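Local coordinates for HTH cro/C1-type domain-containing protein (PDB 7CSV) that is the antitoxin HigA of Pseudomonas aeruginosa, a dimeric helix-turn-helix protein that acts as a regulatory factor by recognising specific pseudopalindromic DNA motifs, at residues D17-E22 with Q68-L73; R49-D54 with N72-Y77. All coordinates share one frame; numbering follows the deposited sequence.

Contact 1 (D17-E22 with Q68-L73)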
# COMPACT_ATOMS: atom_id res chain seq x y z
N ASP A 17 -5.29 19.29 -0.23
CA ASP A 17 -5.46 20.19 0.91
C ASP A 17 -4.14 20.60 1.54
O ASP A 17 -3.96 21.77 1.89
CB ASP A 17 -6.34 19.55 1.98
CG ASP A 17 -7.78 19.35 1.55
OD1 ASP A 17 -8.21 19.97 0.56
OD2 ASP A 17 -8.47 18.55 2.20
N GLU A 18 -3.22 19.65 1.73
CA GLU A 18 -2.01 19.91 2.50
C GLU A 18 -0.81 20.25 1.63
O GLU A 18 0.24 20.62 2.17
CB GLU A 18 -1.66 18.71 3.38
CG GLU A 18 -2.76 18.30 4.31
CD GLU A 18 -3.04 19.34 5.36
OE1 GLU A 18 -2.22 20.27 5.52
OE2 GLU A 18 -4.06 19.24 6.04
N PHE A 19 -0.92 20.10 0.32
CA PHE A 19 0.23 20.36 -0.53
C PHE A 19 -0.12 21.33 -1.66
O PHE A 19 0.49 22.40 -1.76
CB PHE A 19 0.79 19.04 -1.06
CG PHE A 19 1.38 18.17 0.01
CD1 PHE A 19 0.59 17.28 0.71
CD2 PHE A 19 2.73 18.27 0.34
CE1 PHE A 19 1.13 16.49 1.71
CE2 PHE A 19 3.27 17.49 1.33
CZ PHE A 19 2.47 16.58 2.02
N LEU A 20 -1.08 20.97 -2.52
CA LEU A 20 -1.40 21.85 -3.65
C LEU A 20 -1.94 23.19 -3.17
O LEU A 20 -1.50 24.25 -3.64
CB LEU A 20 -2.41 21.17 -4.57
CG LEU A 20 -1.95 19.89 -5.26
CD1 LEU A 20 -2.95 19.46 -6.32
CD2 LEU A 20 -0.56 20.07 -5.86
N MET A 21 -2.88 23.17 -2.23
CA MET A 21 -3.41 24.43 -1.71
C MET A 21 -2.41 25.14 -0.81
O MET A 21 -2.40 26.37 -0.74
CB MET A 21 -4.72 24.19 -0.97
CG MET A 21 -5.87 23.79 -1.85
SD MET A 21 -7.40 23.77 -0.91
CE MET A 21 -8.21 22.32 -1.60
N GLU A 22 -1.57 24.38 -0.10
CA GLU A 22 -0.61 25.00 0.80
C GLU A 22 0.41 25.81 0.01
O GLU A 22 0.74 26.94 0.39
CB GLU A 22 0.09 23.94 1.64
CG GLU A 22 1.29 24.47 2.41
CD GLU A 22 0.90 24.95 3.80
OE1 GLU A 22 -0.26 24.72 4.19
OE2 GLU A 22 1.75 25.54 4.49
N GLN A 68 6.94 6.41 1.54
CA GLN A 68 6.02 5.63 2.36
C GLN A 68 4.88 6.49 2.90
O GLN A 68 3.79 5.97 3.14
CB GLN A 68 6.77 4.97 3.51
CG GLN A 68 7.51 3.72 3.09
CD GLN A 68 6.63 2.47 3.07
OE1 GLN A 68 5.41 2.54 2.88
NE2 GLN A 68 7.26 1.33 3.27
N PHE A 69 5.13 7.78 3.15
CA PHE A 69 4.05 8.67 3.58
C PHE A 69 2.86 8.55 2.65
O PHE A 69 1.72 8.36 3.09
CB PHE A 69 4.56 10.12 3.62
CG PHE A 69 3.47 11.15 3.83
CD1 PHE A 69 2.97 11.41 5.10
CD2 PHE A 69 2.96 11.86 2.75
CE1 PHE A 69 1.96 12.37 5.29
CE2 PHE A 69 1.96 12.82 2.93
CZ PHE A 69 1.47 13.08 4.20
N TRP A 70 3.11 8.62 1.33
CA TRP A 70 2.04 8.53 0.35
C TRP A 70 1.49 7.12 0.26
O TRP A 70 0.28 6.94 0.10
CB TRP A 70 2.53 9.00 -1.01
CG TRP A 70 2.92 10.42 -0.94
CD1 TRP A 70 4.17 10.92 -0.78
CD2 TRP A 70 2.04 11.54 -0.94
NE1 TRP A 70 4.13 12.29 -0.72
CE2 TRP A 70 2.83 12.70 -0.81
CE3 TRP A 70 0.65 11.68 -1.06
CZ2 TRP A 70 2.29 13.98 -0.80
CZ3 TRP A 70 0.11 12.96 -1.04
CH2 TRP A 70 0.93 14.09 -0.92
N MET A 71 2.35 6.11 0.33
CA MET A 71 1.85 4.74 0.23
C MET A 71 1.04 4.38 1.46
O MET A 71 0.11 3.57 1.36
CB MET A 71 2.99 3.75 0.06
CG MET A 71 3.70 3.89 -1.28
SD MET A 71 2.69 3.63 -2.74
CE MET A 71 2.62 1.84 -2.76
N ASN A 72 1.38 4.96 2.61
CA ASN A 72 0.59 4.70 3.82
C ASN A 72 -0.80 5.32 3.70
O ASN A 72 -1.79 4.72 4.14
CB ASN A 72 1.32 5.24 5.05
CG ASN A 72 2.56 4.42 5.43
OD1 ASN A 72 2.73 3.28 4.99
ND2 ASN A 72 3.42 5.01 6.26
N LEU A 73 -0.90 6.52 3.11
CA LEU A 73 -2.22 7.09 2.87
C LEU A 73 -3.01 6.23 1.90
O LEU A 73 -4.22 6.01 2.08
CB LEU A 73 -2.09 8.51 2.31
CG LEU A 73 -1.44 9.55 3.22
CD1 LEU A 73 -1.29 10.87 2.48
CD2 LEU A 73 -2.28 9.72 4.49
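Over one face of the Phe-19 ring lies the far end of the Trp-70 indole, with CZ2 3.7 Å above the phenyl plane and displaced toward its rim. Seen from the indole, the approach is oblique: the Phe-19 ring and the six-membered ring of Trp-70 have planes at 49° and centroids 5.0 Å apart, a geometry that is neither a parallel stack nor a T-shaped pair. A face of the indole is taken by its chain neighbour Phe-69, whose CD2 sits near the rim; Trp-70 CD1 in turn lies at the edge of the Phe-69 ring, in its plane. Phe-69 also reaches Phe-19 itself, obliquely, with its CE2 3.9 Å from Phe-19 CZ. Trp-70 CH2 lies 3.6 Å from both CD1 and CE1 of Phe-19. This aromatic trio bridges helix 11-23 and the start of helix 67-93, the first and last helices of the chain, across the helix-turn-helix domain. Backbones stay far apart there, Phe-19 CA and Trp-70 CA being 12.0 Å from each other, and rings sent out from opposite directions fill the distance. Phe-69 reaches across because its CG is anti to the backbone N (chi1 170°). Phe-63 meets the Phe-19 ring as well, while Leu-15, Ala-56 and Leu-59 pack on buried Trp-70.

Contact 2 (R49-D54 with N72-Y77)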
# COMPACT_ATOMS: atom_id res chain seq x y z
N ARG A 49 -8.09 7.68 -9.00
CA ARG A 49 -6.93 6.83 -9.20
C ARG A 49 -6.12 6.84 -7.92
O ARG A 49 -6.06 7.87 -7.24
CB ARG A 49 -6.09 7.33 -10.39
CG ARG A 49 -4.79 6.59 -10.58
CD ARG A 49 -3.75 7.45 -11.28
NE ARG A 49 -4.14 7.83 -12.64
CZ ARG A 49 -4.07 7.01 -13.69
NH1 ARG A 49 -4.44 7.44 -14.89
NH2 ARG A 49 -3.62 5.77 -13.55
N GLY A 50 -5.52 5.70 -7.58
CA GLY A 50 -4.67 5.64 -6.41
C GLY A 50 -3.23 6.06 -6.70
O GLY A 50 -2.84 6.30 -7.84
N ILE A 51 -2.45 6.15 -5.62
CA ILE A 51 -1.02 6.44 -5.70
C ILE A 51 -0.27 5.15 -5.95
O ILE A 51 -0.30 4.23 -5.13
CB ILE A 51 -0.52 7.09 -4.40
CG1 ILE A 51 -1.38 8.27 -3.99
CG2 ILE A 51 0.96 7.49 -4.54
CD1 ILE A 51 -1.37 9.34 -4.98
N SER A 52 0.41 5.08 -7.09
CA SER A 52 1.31 3.97 -7.38
C SER A 52 2.64 4.17 -6.66
O SER A 52 2.99 5.27 -6.21
CB SER A 52 1.56 3.86 -8.88
OG SER A 52 2.35 4.96 -9.32
N ALA A 53 3.42 3.09 -6.58
CA ALA A 53 4.75 3.19 -5.98
C ALA A 53 5.59 4.23 -6.70
O ALA A 53 6.27 5.03 -6.05
CB ALA A 53 5.45 1.83 -6.02
N ASP A 54 5.57 4.22 -8.03
CA ASP A 54 6.36 5.18 -8.80
C ASP A 54 5.91 6.60 -8.48
O ASP A 54 6.74 7.48 -8.24
CB ASP A 54 6.23 4.88 -10.29
CG ASP A 54 7.06 5.80 -11.16
OD1 ASP A 54 8.26 5.51 -11.34
OD2 ASP A 54 6.50 6.78 -11.69
N ASN A 72 1.38 4.96 2.61
CA ASN A 72 0.59 4.70 3.82
C ASN A 72 -0.80 5.32 3.70
O ASN A 72 -1.79 4.72 4.14
CB ASN A 72 1.32 5.24 5.05
CG ASN A 72 2.56 4.42 5.43
OD1 ASN A 72 2.73 3.28 4.99
ND2 ASN A 72 3.42 5.01 6.26
N LEU A 73 -0.90 6.52 3.11
CA LEU A 73 -2.22 7.09 2.87
C LEU A 73 -3.01 6.23 1.90
O LEU A 73 -4.22 6.01 2.08
CB LEU A 73 -2.09 8.51 2.31
CG LEU A 73 -1.44 9.55 3.22
CD1 LEU A 73 -1.29 10.87 2.48
CD2 LEU A 73 -2.28 9.72 4.49
N GLN A 74 -2.34 5.71 0.87
CA GLN A 74 -3.01 4.86 -0.10
C GLN A 74 -3.49 3.57 0.55
O GLN A 74 -4.62 3.13 0.31
CB GLN A 74 -2.06 4.56 -1.26
CG GLN A 74 -2.67 3.62 -2.30
CD GLN A 74 -3.87 4.22 -2.98
OE1 GLN A 74 -3.88 5.41 -3.31
NE2 GLN A 74 -4.90 3.41 -3.20
N SER A 75 -2.64 2.94 1.36
CA SER A 75 -3.05 1.69 1.98
C SER A 75 -4.23 1.90 2.91
O SER A 75 -5.14 1.07 2.97
CB SER A 75 -1.88 1.06 2.73
OG SER A 75 -1.48 1.87 3.81
N GLU A 76 -4.24 3.01 3.66
CA GLU A 76 -5.40 3.27 4.51
C GLU A 76 -6.67 3.36 3.68
O GLU A 76 -7.69 2.77 4.04
CB GLU A 76 -5.20 4.54 5.34
CG GLU A 76 -6.44 4.90 6.22
CD GLU A 76 -6.58 4.06 7.48
OE1 GLU A 76 -7.57 4.28 8.23
OE2 GLU A 76 -5.72 3.20 7.76
N TYR A 77 -6.61 4.07 2.54
CA TYR A 77 -7.78 4.21 1.68
C TYR A 77 -8.22 2.85 1.13
O TYR A 77 -9.41 2.51 1.15
CB TYR A 77 -7.48 5.17 0.53
CG TYR A 77 -8.57 5.19 -0.53
CD1 TYR A 77 -9.71 5.97 -0.37
CD2 TYR A 77 -8.45 4.43 -1.69
CE1 TYR A 77 -10.72 5.98 -1.35
CE2 TYR A 77 -9.44 4.43 -2.66
CZ TYR A 77 -10.56 5.21 -2.50
OH TYR A 77 -11.52 5.20 -3.48
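Gln-74 reaches out from its helix and lays its amide against the backbone of Gly-50 and Ile-51, so a side chain meets mainly main chain. Its CG stands anti to the backbone N (chi1 178°), which carries the chain off the helix toward the loop, and a bend at chi2 then turns the amide so that OE1 faces the Ile-51 N-H. The resulting hydrogen bond, Ile-51 N to Gln-74 OE1, is 2.8 Å long and nearly straight at the hydrogen, with an angle of 164°. At the acceptor it is less regular: the donor sits well above the plane of the amide, 59° out of it, and does not lie on a lone pair. Gly-50 CA comes to 3.2 Å from the same Gln-74 OE1, so the oxygen rests on the glycine as well as on the next N-H.

The side chains of Ile-51 and Gln-74 pass at a slant and touch lightly, Ile-51 CG1 being 3.9 Å from Gln-74 OE1. The methylene CG of Gln-74 lies 3.7 Å from the carbonyl O of Ile-51. Buried Ile-51 packs instead among Pro-11, Ile-44, Ala-56 and Leu-59, tying the loop after helix 38-45 into the hydrophobic core of the helix-turn-helix domain. Just beyond it, Ser-52 is the N-cap of helix 53-63, its OG bonding to Met-55 N.

The other end of the amide is held too, since Gln-74 NE2 bonds to Ser-78 OG one turn along helix 67-93. With OE1 accepting from the loop and NE2 engaged on its own helix, the amide is fixed in rotation, and the backbone N-H of a buried residue finds its acceptor in a side chain of the long helix.

In the fold
Contacts 1 and 2 lie about 10 Å apart, centre to centre, and both end on helix 67-93, where their segments overlap at Asn-72 and Leu-73. Along the chain, segment 17-22 of helix 11-23 comes first, then segment 49-54 leading into helix 53-63, and finally the long helix that receives both. They are in touch: Met-71 SD packs on Ser-52 O, and Trp-70 CB on Ile-51 CG2. The same stretch of helix also meets the second subunit, with Gln-68 bonding to Ser-75 and Glu-76 of that chain. Helix 67-93 thus packs on the other helices of its own chain and also contacts the second subunit, an arrangement consistent with two-fold recognition of pseudopalindromic DNA.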